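Ulvan Lyase-PL25 (Pseudoalteromonas sp. PLSV, PDB 5UAM) cleaves ulvan, the sulfated cell-wall polysaccharide of green seaweeds, as a polysaccharide lyase of family 25 with a beta-propeller fold. Local coordinates at residues G110-F115 and S150-L155; N372-T377 and V444-A449; S388-H393 and F399-T404. One frame throughout, in Å; residues are numbered along the deposited sequence. Where two conformers were deposited one is given.

Contact 1 of 3, residues G110-F115 and S150-L155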
loop_
_atom_site.group_PDB
_atom_site.type_symbol
_atom_site.label_atom_id
_atom_site.label_comp_id
_atom_site.label_asym_id
_atom_site.label_seq_id
_atom_site.Cartn_x
_atom_site.Cartn_y
_atom_site.Cartn_z
ATOM N N GLY A 110 15.893 8.998 14.441
ATOM C CA GLY A 110 16.225 7.598 14.317
ATOM C C GLY A 110 15.234 6.655 14.955
ATOM O O GLY A 110 15.438 5.432 14.902
ATOM N N TYR A 111 14.147 7.154 15.523
ATOM C CA TYR A 111 13.144 6.257 16.067
ATOM C C TYR A 111 12.355 5.626 14.933
ATOM O O TYR A 111 12.061 6.278 13.930
ATOM C CB TYR A 111 12.208 7.002 17.021
ATOM C CG TYR A 111 12.920 7.453 18.276
ATOM C CD1 TYR A 111 13.022 6.602 19.373
ATOM C CD2 TYR A 111 13.492 8.713 18.377
ATOM C CE1 TYR A 111 13.662 6.993 20.521
ATOM C CE2 TYR A 111 14.140 9.112 19.535
ATOM C CZ TYR A 111 14.226 8.241 20.601
ATOM O OH TYR A 111 14.873 8.616 21.768
ATOM N N ILE A 112 12.024 4.349 15.085
ATOM C CA ILE A 112 11.246 3.627 14.093
ATOM C C ILE A 112 9.797 3.645 14.545
ATOM O O ILE A 112 9.480 3.259 15.679
ATOM C CB ILE A 112 11.776 2.196 13.923
ATOM C CG1 ILE A 112 13.273 2.247 13.584
ATOM C CG2 ILE A 112 11.003 1.448 12.837
ATOM C CD1 ILE A 112 13.997 0.995 13.865
ATOM N N HIS A 113 8.918 4.100 13.661
ATOM C CA HIS A 113 7.491 4.160 13.908
ATOM C C HIS A 113 6.792 3.084 13.105
ATOM O O HIS A 113 7.129 2.852 11.944
ATOM C CB HIS A 113 6.951 5.501 13.436
ATOM C CG HIS A 113 7.483 6.653 14.211
ATOM N ND1 HIS A 113 6.756 7.310 15.176
ATOM C CD2 HIS A 113 8.701 7.238 14.189
ATOM C CE1 HIS A 113 7.494 8.273 15.697
ATOM N NE2 HIS A 113 8.677 8.250 15.107
ATOM N N ILE A 114 5.806 2.450 13.734
ATOM C CA ILE A 114 4.983 1.433 13.101
ATOM C C ILE A 114 3.524 1.848 13.285
ATOM O O ILE A 114 3.063 2.041 14.412
ATOM C CB ILE A 114 5.254 0.031 13.681
ATOM C CG1 ILE A 114 6.673 -0.429 13.313
ATOM C CG2 ILE A 114 4.205 -0.972 13.205
ATOM C CD1 ILE A 114 6.866 -0.802 11.880
ATOM N N PHE A 115 2.814 2.033 12.179
ATOM C CA PHE A 115 1.383 2.305 12.182
ATOM C C PHE A 115 0.678 1.016 11.776
ATOM O O PHE A 115 1.113 0.349 10.839
ATOM C CB PHE A 115 1.084 3.435 11.189
ATOM C CG PHE A 115 1.866 4.683 11.464
ATOM C CD1 PHE A 115 1.408 5.636 12.356
ATOM C CD2 PHE A 115 3.069 4.897 10.843
ATOM C CE1 PHE A 115 2.129 6.791 12.607
ATOM C CE2 PHE A 115 3.802 6.052 11.093
ATOM C CZ PHE A 115 3.328 6.992 11.975
ATOM N N SER A 150 14.141 -3.837 18.816
ATOM C CA SER A 150 13.824 -4.898 19.773
ATOM C C SER A 150 12.806 -4.503 20.836
ATOM O O SER A 150 12.241 -5.396 21.484
ATOM C CB SER A 150 15.100 -5.420 20.446
ATOM O OG SER A 150 15.673 -4.457 21.318
ATOM N N GLN A 151 12.566 -3.215 21.070
ATOM C CA GLN A 151 11.694 -2.786 22.159
ATOM C C GLN A 151 10.833 -1.621 21.700
ATOM O O GLN A 151 11.321 -0.711 21.022
ATOM C CB GLN A 151 12.497 -2.342 23.396
ATOM C CG GLN A 151 13.425 -3.366 23.980
ATOM C CD GLN A 151 14.217 -2.777 25.155
ATOM O OE1 GLN A 151 13.742 -1.869 25.842
ATOM N NE2 GLN A 151 15.437 -3.260 25.359
ATOM N N TRP A 152 9.557 -1.653 22.096
ATOM C CA TRP A 152 8.525 -0.786 21.544
ATOM C C TRP A 152 7.662 -0.186 22.644
ATOM O O TRP A 152 7.488 -0.769 23.720
ATOM C CB TRP A 152 7.635 -1.608 20.578
ATOM C CG TRP A 152 8.477 -2.055 19.442
ATOM C CD1 TRP A 152 9.281 -3.164 19.395
ATOM C CD2 TRP A 152 8.688 -1.349 18.237
ATOM N NE1 TRP A 152 9.967 -3.186 18.201
ATOM C CE2 TRP A 152 9.622 -2.075 17.478
ATOM C CE3 TRP A 152 8.156 -0.175 17.700
ATOM C CZ2 TRP A 152 10.060 -1.636 16.233
ATOM C CZ3 TRP A 152 8.583 0.246 16.455
ATOM C CH2 TRP A 152 9.533 -0.491 15.738
ATOM N N GLU A 153 7.108 0.983 22.359
ATOM C CA GLU A 153 6.104 1.577 23.220
ATOM C C GLU A 153 4.956 2.096 22.370
ATOM O O GLU A 153 5.123 2.482 21.206
ATOM C CB GLU A 153 6.675 2.689 24.104
ATOM C CG GLU A 153 7.195 3.877 23.337
ATOM C CD GLU A 153 7.891 4.904 24.233
ATOM O OE1 GLU A 153 8.104 4.603 25.430
ATOM O OE2 GLU A 153 8.218 6.009 23.737
ATOM N N ASP A 154 3.782 2.088 22.977
ATOM C CA ASP A 154 2.584 2.572 22.331
ATOM C C ASP A 154 2.518 4.094 22.394
ATOM O O ASP A 154 2.756 4.701 23.448
ATOM C CB ASP A 154 1.364 1.982 23.040
ATOM C CG ASP A 154 1.379 0.469 23.056
ATOM O OD1 ASP A 154 1.712 -0.123 22.010
ATOM O OD2 ASP A 154 1.089 -0.140 24.115
ATOM N N LEU A 155 2.145 4.735 21.297
ATOM C CA LEU A 155 1.764 6.145 21.370
ATOM C C LEU A 155 0.278 6.354 21.166
ATOM O O LEU A 155 -0.333 7.179 21.841
ATOM C CB LEU A 155 2.517 6.974 20.321
ATOM C CG LEU A 155 4.039 6.933 20.400
ATOM C CD1 LEU A 155 4.642 7.910 19.402
ATOM C CD2 LEU A 155 4.519 7.256 21.817
#
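The indole nitrogen NE1 of Trp152 gives its hydrogen to the carbonyl O of Ile149, three residues earlier in the chain, a bond that is likely to fix how the ring is turned; the far carbons of that ring, CZ3 and CH2, reach Ile112 and Ile114. The first torsion starts the ring on this course: with CG opposite the carbonyl carbon and beside the backbone N (chi1 -64°), the indole leans over toward residues 112-114. CH2 of Trp152 meets the methyl CG2 of Ile112 at 3.8 Å. CZ3 of Trp152 lies 3.7 Å from CG1 of Ile114, and the same ring carbon comes within 3.2 Å of the carbonyl O of Ile112, oblique to the ring plane. No hydrogen bond crosses between the two segments. They are the second and fourth strands of one four-stranded antiparallel blade of the propeller, and strand 139-143 runs between them, which is why even the nearest CA atoms, those of Ile112 and Trp152, stand 9.1 Å apart. Tryptophan, long and broad, suits a place from which the side chain has to reach a strand two positions away. Ile112 and Ile114 alternate in the strand with His113, so both present branched apolar chains to the same face of the sheet, well suited to packing against a broad apolar ring. On that face the adjacent blade closes in: Ile66 of strand 64-70 touches both Ile112 and Trp152, and Pro64 meets Ile114. His113 turns the other way, where ND1 bonds to His140 and NE2 to Asp107.

Contact 2 of 3, residues N372-T377 and V444-A449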
loop_
_atom_site.group_PDB
_atom_site.type_symbol
_atom_site.label_atom_id
_atom_site.label_comp_id
_atom_site.label_asym_id
_atom_site.label_seq_id
_atom_site.Cartn_x
_atom_site.Cartn_y
_atom_site.Cartn_z
ATOM N N ASN A 372 11.078 4.311 -20.098
ATOM C CA ASN A 372 11.746 3.165 -19.479
ATOM C C ASN A 372 11.077 2.879 -18.141
ATOM O O ASN A 372 11.283 3.607 -17.160
ATOM C CB ASN A 372 13.234 3.467 -19.292
ATOM C CG ASN A 372 13.999 2.312 -18.653
ATOM O OD1 ASN A 372 13.449 1.538 -17.868
ATOM N ND2 ASN A 372 15.285 2.205 -18.981
ATOM N N ILE A 373 10.271 1.817 -18.101
ATOM C CA ILE A 373 9.529 1.421 -16.912
ATOM C C ILE A 373 9.793 -0.049 -16.623
ATOM O O ILE A 373 9.762 -0.875 -17.536
ATOM C CB ILE A 373 8.028 1.636 -17.164
ATOM C CG1 ILE A 373 7.746 3.096 -17.544
ATOM C CG2 ILE A 373 7.214 1.209 -15.960
ATOM C CD1 ILE A 373 6.811 3.222 -18.713
ATOM N N ARG A 374 10.049 -0.374 -15.357
ATOM C CA ARG A 374 10.269 -1.751 -14.919
ATOM C C ARG A 374 9.301 -2.057 -13.794
ATOM O O ARG A 374 9.271 -1.334 -12.795
ATOM C CB ARG A 374 11.668 -1.950 -14.326
ATOM C CG ARG A 374 12.844 -1.913 -15.250
ATOM C CD ARG A 374 14.111 -1.960 -14.392
ATOM N NE ARG A 374 14.491 -3.313 -14.012
ATOM C CZ ARG A 374 15.163 -3.638 -12.904
ATOM N NH1 ARG A 374 15.509 -2.720 -12.012
ATOM N NH2 ARG A 374 15.478 -4.895 -12.684
ATOM N N TYR A 375 8.527 -3.126 -13.937
ATOM C CA TYR A 375 7.691 -3.630 -12.857
ATOM C C TYR A 375 8.342 -4.850 -12.241
ATOM O O TYR A 375 8.910 -5.685 -12.952
ATOM C CB TYR A 375 6.330 -4.092 -13.377
ATOM C CG TYR A 375 5.287 -3.008 -13.494
ATOM C CD1 TYR A 375 5.266 -2.160 -14.585
ATOM C CD2 TYR A 375 4.336 -2.828 -12.506
ATOM C CE1 TYR A 375 4.321 -1.159 -14.686
ATOM C CE2 TYR A 375 3.375 -1.842 -12.596
ATOM C CZ TYR A 375 3.372 -1.000 -13.685
ATOM O OH TYR A 375 2.408 -0.011 -13.764
ATOM N N LEU A 376 8.232 -4.959 -10.929
ATOM C CA LEU A 376 8.434 -6.231 -10.249
ATOM C C LEU A 376 7.024 -6.688 -9.883
ATOM O O LEU A 376 6.347 -6.061 -9.053
ATOM C CB LEU A 376 9.358 -6.067 -9.047
ATOM C CG LEU A 376 9.760 -7.354 -8.334
ATOM C CD1 LEU A 376 10.293 -8.397 -9.301
ATOM C CD2 LEU A 376 10.825 -7.065 -7.274
ATOM N N THR A 377 6.548 -7.718 -10.580
ATOM C CA THR A 377 5.139 -8.079 -10.541
ATOM C C THR A 377 4.971 -9.547 -10.195
ATOM O O THR A 377 5.774 -10.395 -10.594
ATOM C CB THR A 377 4.446 -7.702 -11.863
ATOM O OG1 THR A 377 3.137 -8.292 -11.942
ATOM C CG2 THR A 377 5.235 -8.160 -13.006
ATOM N N VAL A 444 13.615 -9.636 -1.273
ATOM C CA VAL A 444 14.186 -9.935 -2.578
ATOM C C VAL A 444 14.783 -8.693 -3.214
ATOM O O VAL A 444 14.347 -7.562 -2.969
ATOM C CB VAL A 444 13.207 -10.603 -3.564
ATOM C CG1 VAL A 444 12.676 -11.897 -2.982
ATOM C CG2 VAL A 444 12.070 -9.663 -3.942
ATOM N N GLY A 445 15.778 -8.932 -4.063
ATOM C CA GLY A 445 16.401 -7.877 -4.848
ATOM C C GLY A 445 16.371 -8.110 -6.344
ATOM O O GLY A 445 15.392 -8.627 -6.902
ATOM N N GLU A 446 17.440 -7.702 -7.028
ATOM C CA GLU A 446 17.464 -7.814 -8.481
ATOM C C GLU A 446 17.422 -9.257 -8.939
ATOM O O GLU A 446 16.903 -9.550 -10.028
ATOM C CB GLU A 446 18.741 -7.177 -9.042
ATOM C CG GLU A 446 18.704 -5.679 -9.122
ATOM C CD GLU A 446 17.698 -5.165 -10.143
ATOM O OE1 GLU A 446 17.423 -5.870 -11.136
ATOM O OE2 GLU A 446 17.199 -4.040 -9.952
ATOM N N GLU A 447 18.011 -10.156 -8.163
ATOM C CA GLU A 447 18.242 -11.524 -8.607
ATOM C C GLU A 447 17.514 -12.554 -7.768
ATOM O O GLU A 447 17.127 -13.603 -8.301
ATOM C CB GLU A 447 19.742 -11.870 -8.551
ATOM C CG GLU A 447 20.683 -10.825 -9.140
ATOM C CD GLU A 447 20.661 -10.796 -10.649
ATOM O OE1 GLU A 447 20.956 -9.726 -11.224
ATOM O OE2 GLU A 447 20.354 -11.840 -11.264
ATOM N N GLY A 448 17.345 -12.303 -6.478
ATOM C CA GLY A 448 16.712 -13.280 -5.623
ATOM C C GLY A 448 16.680 -12.829 -4.185
ATOM O O GLY A 448 16.785 -11.641 -3.872
ATOM N N ALA A 449 16.513 -13.799 -3.300
ATOM C CA ALA A 449 16.262 -13.521 -1.902
ATOM C C ALA A 449 17.552 -13.250 -1.148
ATOM O O ALA A 449 18.618 -13.804 -1.451
ATOM C CB ALA A 449 15.554 -14.722 -1.267
#
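Two neighbouring blades of the propeller meet here: strand 373-381 belongs to one, and the loop following strand 439-444 to the next. In one of two conformers modelled for Arg374, the guanidinium takes hold of the Glu446 carboxylate end-on. NH2 of Arg374 binds OE1 of Glu446 at 2.7 Å, and NH1 of Arg374 binds OE2 of Glu446 at 3.0 Å, each oxygen using its syn lone pair. The two flat groups are nearly coplanar, 18° apart, as suits a two-pronged salt bridge. Arginine fits because its long chain, bent at chi3 (84°), carries two N-H donors across to the next blade; glutamate, bent at chi2, brings its carboxylate round to receive them. Gln427 NE2 also bonds OE2, while Trp389 makes a cation-pi contact with Arg374, so both charged groups have second partners. Replacing Glu446 by an alanine would probably leave the guanidinium of Arg374 without its carboxylate mate and Gln427 NE2 without this acceptor. Deeper in the seam the contact turns apolar, with CD2 of Leu376 only loosely against CG2 of Val444 at 4.4 Å, both residues packed on Met428. At this point an apolar pair inside and a charged pair at the partly exposed margin join two successive blades of the beta-propeller.

Contact 3 of 3, residues S388-H393 and F399-T404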
loop_
_atom_site.group_PDB
_atom_site.type_symbol
_atom_site.label_atom_id
_atom_site.label_comp_id
_atom_site.label_asym_id
_atom_site.label_seq_id
_atom_site.Cartn_x
_atom_site.Cartn_y
_atom_site.Cartn_z
ATOM N N SER A 388 8.522 -11.611 -10.965
ATOM C CA SER A 388 9.512 -11.387 -12.002
ATOM C C SER A 388 9.485 -9.933 -12.461
ATOM O O SER A 388 8.509 -9.213 -12.255
ATOM C CB SER A 388 9.307 -12.324 -13.184
ATOM O OG SER A 388 8.034 -12.113 -13.771
ATOM N N TRP A 389 10.596 -9.532 -13.065
ATOM C CA TRP A 389 10.743 -8.195 -13.624
ATOM C C TRP A 389 10.171 -8.149 -15.035
ATOM O O TRP A 389 10.416 -9.043 -15.851
ATOM C CB TRP A 389 12.220 -7.823 -13.693
ATOM C CG TRP A 389 12.854 -7.537 -12.348
ATOM C CD1 TRP A 389 13.610 -8.381 -11.606
ATOM C CD2 TRP A 389 12.754 -6.319 -11.595
ATOM N NE1 TRP A 389 14.000 -7.763 -10.433
ATOM C CE2 TRP A 389 13.500 -6.493 -10.416
ATOM C CE3 TRP A 389 12.135 -5.093 -11.826
ATOM C CZ2 TRP A 389 13.632 -5.487 -9.458
ATOM C CZ3 TRP A 389 12.268 -4.090 -10.867
ATOM C CH2 TRP A 389 13.014 -4.301 -9.703
ATOM N N TRP A 390 9.420 -7.090 -15.328
ATOM C CA TRP A 390 8.880 -6.830 -16.659
ATOM C C TRP A 390 9.309 -5.438 -17.091
ATOM O O TRP A 390 9.103 -4.468 -16.352
ATOM C CB TRP A 390 7.354 -6.929 -16.634
ATOM C CG TRP A 390 6.892 -8.341 -16.426
ATOM C CD1 TRP A 390 6.959 -9.058 -15.271
ATOM C CD2 TRP A 390 6.314 -9.201 -17.406
ATOM N NE1 TRP A 390 6.454 -10.313 -15.469
ATOM C CE2 TRP A 390 6.049 -10.437 -16.769
ATOM C CE3 TRP A 390 5.985 -9.052 -18.753
ATOM C CZ2 TRP A 390 5.484 -11.514 -17.442
ATOM C CZ3 TRP A 390 5.432 -10.131 -19.427
ATOM C CH2 TRP A 390 5.185 -11.346 -18.767
ATOM N N GLN A 391 9.901 -5.339 -18.280
ATOM C CA GLN A 391 10.560 -4.124 -18.746
ATOM C C GLN A 391 9.871 -3.598 -19.998
ATOM O O GLN A 391 9.636 -4.348 -20.952
ATOM C CB GLN A 391 12.027 -4.406 -19.069
ATOM C CG GLN A 391 12.759 -3.264 -19.775
ATOM C CD GLN A 391 13.317 -2.249 -18.811
ATOM O OE1 GLN A 391 14.177 -2.564 -17.993
ATOM N NE2 GLN A 391 12.847 -1.012 -18.912
ATOM N N SER A 392 9.600 -2.301 -20.011
ATOM C CA SER A 392 9.144 -1.608 -21.203
ATOM C C SER A 392 10.174 -0.561 -21.581
ATOM O O SER A 392 10.767 0.084 -20.709
ATOM C CB SER A 392 7.806 -0.908 -20.959
ATOM O OG SER A 392 7.429 -0.121 -22.088
ATOM N N HIS A 393 10.365 -0.380 -22.891
ATOM C CA HIS A 393 11.142 0.734 -23.419
ATOM C C HIS A 393 10.318 1.636 -24.329
ATOM O O HIS A 393 10.891 2.476 -25.036
ATOM C CB HIS A 393 12.378 0.233 -24.168
ATOM C CG HIS A 393 13.395 -0.398 -23.276
ATOM N ND1 HIS A 393 14.160 0.336 -22.393
ATOM C CD2 HIS A 393 13.766 -1.691 -23.115
ATOM C CE1 HIS A 393 14.966 -0.477 -21.734
ATOM N NE2 HIS A 393 14.744 -1.713 -22.150
ATOM N N PHE A 399 5.508 -4.605 -22.414
ATOM C CA PHE A 399 6.498 -5.065 -21.459
ATOM C C PHE A 399 6.942 -6.475 -21.832
ATOM O O PHE A 399 6.166 -7.263 -22.375
ATOM C CB PHE A 399 5.922 -5.120 -20.036
ATOM C CG PHE A 399 5.621 -3.772 -19.440
ATOM C CD1 PHE A 399 4.453 -3.101 -19.768
ATOM C CD2 PHE A 399 6.502 -3.183 -18.549
ATOM C CE1 PHE A 399 4.171 -1.853 -19.218
ATOM C CE2 PHE A 399 6.231 -1.944 -17.998
ATOM C CZ PHE A 399 5.066 -1.280 -18.336
ATOM N N VAL A 400 8.209 -6.765 -21.550
ATOM C CA VAL A 400 8.820 -8.067 -21.787
ATOM C C VAL A 400 9.357 -8.578 -20.459
ATOM O O VAL A 400 9.970 -7.817 -19.705
ATOM C CB VAL A 400 9.976 -7.957 -22.797
ATOM C CG1 VAL A 400 10.713 -9.283 -22.906
ATOM C CG2 VAL A 400 9.432 -7.554 -24.152
ATOM N N GLU A 401 9.150 -9.865 -20.181
ATOM C CA GLU A 401 9.612 -10.435 -18.923
ATOM C C GLU A 401 11.126 -10.633 -18.962
ATOM O O GLU A 401 11.678 -11.114 -19.959
ATOM C CB GLU A 401 8.906 -11.766 -18.666
ATOM C CG GLU A 401 9.127 -12.329 -17.265
ATOM C CD GLU A 401 8.304 -13.574 -16.991
ATOM O OE1 GLU A 401 8.133 -14.387 -17.922
ATOM O OE2 GLU A 401 7.845 -13.756 -15.838
ATOM N N ASP A 402 11.793 -10.240 -17.883
ATOM C CA ASP A 402 13.223 -10.463 -17.695
ATOM C C ASP A 402 13.408 -11.458 -16.546
ATOM O O ASP A 402 12.816 -12.540 -16.605
ATOM C CB ASP A 402 13.938 -9.121 -17.545
ATOM C CG ASP A 402 15.451 -9.260 -17.626
ATOM O OD1 ASP A 402 15.927 -10.312 -18.104
ATOM O OD2 ASP A 402 16.165 -8.323 -17.206
ATOM N N LYS A 403 14.195 -11.158 -15.524
ATOM C CA LYS A 403 14.563 -12.168 -14.546
ATOM C C LYS A 403 13.405 -12.478 -13.601
ATOM O O LYS A 403 12.664 -11.587 -13.174
ATOM C CB LYS A 403 15.775 -11.708 -13.730
ATOM C CG LYS A 403 17.045 -11.473 -14.538
ATOM C CD LYS A 403 18.283 -11.548 -13.641
ATOM C CE LYS A 403 19.569 -11.184 -14.381
ATOM N NZ LYS A 403 19.960 -9.761 -14.149
ATOM N N THR A 404 13.269 -13.754 -13.262
ATOM C CA THR A 404 12.430 -14.182 -12.153
ATOM C C THR A 404 13.250 -14.143 -10.867
ATOM O O THR A 404 14.340 -14.710 -10.801
ATOM C CB THR A 404 11.891 -15.596 -12.398
ATOM O OG1 THR A 404 10.984 -15.580 -13.517
ATOM C CG2 THR A 404 11.151 -16.121 -11.174
#
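Strands 388-392 and 400-404 run antiparallel, their axes 4.5 Å apart at closest and 141° between directions, as the two arms of a beta hairpin that forms the outer half of a propeller blade. Gln391 and Val400 are a hydrogen-bonded pair, joined by N-H to O bonds both ways. Further along, a beta bulge sets Asp402 and Lys403 opposite the single residue Trp389: Trp389 N bonds Lys403 O at 2.9 Å, and Asp402 N bonds Trp389 O at 2.7 Å. Ser388, Trp390 and Glu401 share one face of the sheet. Glu401, with CG opposite its backbone N (chi1 -170°) and its chain extended, runs across the Trp390 indole; CB of Glu401 sits 3.5 Å from the centroid of the six-membered ring of Trp390, 8° off its normal. The carboxylate continues to Ser388, whose OG donates to the anti lone pair of Glu401 OE2 at 2.6 Å. Tyr379 OH also bonds that oxygen, and Trp390 NE1 adds a weak bond to Ser388 OG. A glutamate suits this place, having methylenes for the ring and a charge for the hydroxyls. Near the turn, the small Ser392 lets Phe399 come close: CB of Ser392 lies over the face of the Phe399 ring, 3.6 Å from the ring centroid.

Overall arrangement
Along the chain contact 1 comes first and is complete before the others begin; contact 3 then falls wholly within the span between 372-377 and 444-449. Contacts 2 and 3 have centres 8 Å apart and share one blade, in which strands 373-381 and 384-392 are neighbours: Tyr375 O is probably hydrogen-bonded to Trp390 N, 2.8 Å away. Contact 1 lies in another blade, its centre 29 Å from that of contact 2 and 37 Å from that of contact 3, with no touch. Contact 3 pairs the two outer strands of a blade, contact 2 joins that blade to the next, in which strand 30-33, from near the N-terminus, pairs with strand 439-444 to close the propeller ring, and contact 1 links the second and fourth strands of a separate blade.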